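Local coordinates for nucleoprotein (Human coronavirus NL63, PDB 5EPW) that packages the viral RNA genome into a helical ribonucleocapsid and dimerizes through the C-terminal domain given here, at the interface of chains A and B. Sequence-based numbering; all coordinates share one arbitrary frame. Chains: chain A/B, Nucleoprotein.

The interface of chains A and B. Residues chain A 70-72, 100, 112; chain B 78, 83, 94, 96.
A:Met100 and B:Ile94 pair as an antiparallel bridge between the two 91-103 strands, joining the hairpins of both subunits into one intermolecular sheet, the hallmark of the coronavirus nucleocapsid dimerization domain. The bridge is reciprocal: A:Met100 N donates to B:Ile94 O at 2.9 Å, and B:Ile94 N returns a bond to A:Met100 O at 2.8 Å. Their side chains lie side by side, pointing the same way, A:Met100 CG 3.9 Å from B:Ile94 CB; unbranched, flexible methionine can lie along isoleucine.

A third hydrogen bond comes from a side chain. The phenol of B:Tyr96 reaches the loop before helix 74-80 of chain A and gives its OH to the carbonyl A:Leu70 O at 2.8 Å, the donor tilted 32° from the carbonyl plane. Tyrosine suits this place because its flat ring makes apolar contacts while the hydroxyl at its far end bonds a backbone oxygen; A:Pro72 CD lies 3.7 Å from B:Tyr96 CE1, and the polarisable sulfur of A:Met100 meets that same ring carbon.

Apolar packing centres on A:Phe112, from helix 109-115, whose CG stands opposite the backbone N (chi1 -172°), sending the ring toward B:Ile94 and B:Val83 on the strands of chain B. Branched B:Ile94 divides its contacts: CD1 sits over one face of the ring near the rim, and CG2 touches CE1, which B:Val83 CG1 also meets. A:Phe112 CE2 lies 3.3 Å from B:Tyr96 OH, and CZ also meets the phenol. A:Phe112 CE2 approaches the edge of the B:Phe78 ring in its plane. The CG1-CD1 arm of beta-branched A:Ile71 crosses B:Phe78 at about a right angle, its terminal CD1 3.7 Å from B:Phe78 CB.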
loop_
_atom_site.group_PDB
_atom_site.type_symbol
_atom_site.label_atom_id
_atom_site.label_comp_id
_atom_site.label_asym_id
_atom_site.label_seq_id
_atom_site.Cartn_x
_atom_site.Cartn_y
_atom_site.Cartn_z
ATOM N N LEU A 70 11.496 1.014 2.867
ATOM C CA LEU A 70 10.676 2.248 2.694
ATOM C C LEU A 70 9.366 1.983 1.970
ATOM O O LEU A 70 8.790 2.936 1.410
ATOM C CB LEU A 70 11.497 3.403 2.042
ATOM C CG LEU A 70 12.611 3.863 2.959
ATOM C CD1 LEU A 70 13.391 4.966 2.186
ATOM C CD2 LEU A 70 12.171 4.330 4.326
ATOM N N ILE A 71 8.911 0.731 1.976
ATOM C CA ILE A 71 7.592 0.370 1.367
ATOM C C ILE A 71 6.665 -0.029 2.539
ATOM O O ILE A 71 7.007 -0.855 3.378
ATOM C CB ILE A 71 7.667 -0.733 0.404
ATOM C CG1 ILE A 71 8.730 -0.567 -0.690
ATOM C CG2 ILE A 71 6.301 -0.903 -0.283
ATOM C CD1 ILE A 71 8.917 -1.771 -1.528
ATOM N N PRO A 72 5.443 0.598 2.633
ATOM C CA PRO A 72 4.513 0.181 3.739
ATOM C C PRO A 72 4.081 -1.273 3.583
ATOM O O PRO A 72 3.904 -1.794 2.464
ATOM C CB PRO A 72 3.304 1.119 3.578
ATOM C CG PRO A 72 3.365 1.448 2.146
ATOM C CD PRO A 72 4.869 1.658 1.797
ATOM N N MET A 100 3.946 8.814 3.785
ATOM C CA MET A 100 4.850 8.475 4.938
ATOM C C MET A 100 5.902 9.557 5.117
ATOM O O MET A 100 6.401 10.071 4.126
ATOM C CB MET A 100 5.483 7.073 4.785
ATOM C CG MET A 100 6.153 6.858 3.463
ATOM S SD MET A 100 6.704 5.188 3.086
ATOM C CE MET A 100 8.280 5.192 3.936
ATOM N N PHE A 112 16.443 5.258 -2.240
ATOM C CA PHE A 112 15.074 5.281 -2.785
ATOM C C PHE A 112 14.802 6.474 -3.695
ATOM O O PHE A 112 14.173 6.283 -4.772
ATOM C CB PHE A 112 14.122 5.371 -1.547
ATOM C CG PHE A 112 12.558 5.216 -1.871
ATOM C CD1 PHE A 112 11.806 6.263 -2.327
ATOM C CD2 PHE A 112 12.008 3.990 -1.753
ATOM C CE1 PHE A 112 10.462 6.092 -2.657
ATOM C CE2 PHE A 112 10.619 3.825 -1.992
ATOM C CZ PHE A 112 9.886 4.894 -2.430
ATOM N N PHE B 78 5.498 -0.906 -4.970
ATOM C CA PHE B 78 6.706 -0.222 -5.458
ATOM C C PHE B 78 6.683 -0.003 -6.973
ATOM O O PHE B 78 6.956 1.096 -7.449
ATOM C CB PHE B 78 7.942 -1.028 -5.066
ATOM C CG PHE B 78 9.264 -0.340 -5.342
ATOM C CD1 PHE B 78 9.774 0.601 -4.505
ATOM C CD2 PHE B 78 9.906 -0.672 -6.469
ATOM C CE1 PHE B 78 10.992 1.238 -4.806
ATOM C CE2 PHE B 78 11.130 -0.107 -6.787
ATOM C CZ PHE B 78 11.667 0.827 -5.969
ATOM N N VAL B 83 4.863 7.496 -7.552
ATOM C CA VAL B 83 5.489 7.910 -6.353
ATOM C C VAL B 83 6.094 9.303 -6.449
ATOM O O VAL B 83 6.680 9.619 -7.513
ATOM C CB VAL B 83 6.616 6.908 -5.948
ATOM C CG1 VAL B 83 7.419 7.404 -4.728
ATOM C CG2 VAL B 83 6.104 5.508 -5.688
ATOM N N ILE B 94 7.034 10.845 1.460
ATOM C CA ILE B 94 6.886 10.019 0.233
ATOM C C ILE B 94 5.361 9.725 0.087
ATOM O O ILE B 94 4.714 9.320 1.068
ATOM C CB ILE B 94 7.595 8.661 0.316
ATOM C CG1 ILE B 94 9.145 8.869 0.585
ATOM C CG2 ILE B 94 7.465 7.945 -0.999
ATOM C CD1 ILE B 94 9.945 7.626 0.981
ATOM N N TYR B 96 2.726 7.473 -2.191
ATOM C CA TYR B 96 2.363 6.429 -3.137
ATOM C C TYR B 96 0.909 6.644 -3.534
ATOM O O TYR B 96 0.042 6.675 -2.648
ATOM C CB TYR B 96 2.514 5.027 -2.560
ATOM C CG TYR B 96 3.899 4.557 -2.187
ATOM C CD1 TYR B 96 4.497 4.951 -0.983
ATOM C CD2 TYR B 96 4.526 3.581 -3.008
ATOM C CE1 TYR B 96 5.719 4.389 -0.621
ATOM C CE2 TYR B 96 5.751 3.002 -2.629
ATOM C CZ TYR B 96 6.320 3.466 -1.484
ATOM O OH TYR B 96 7.541 2.889 -1.088
#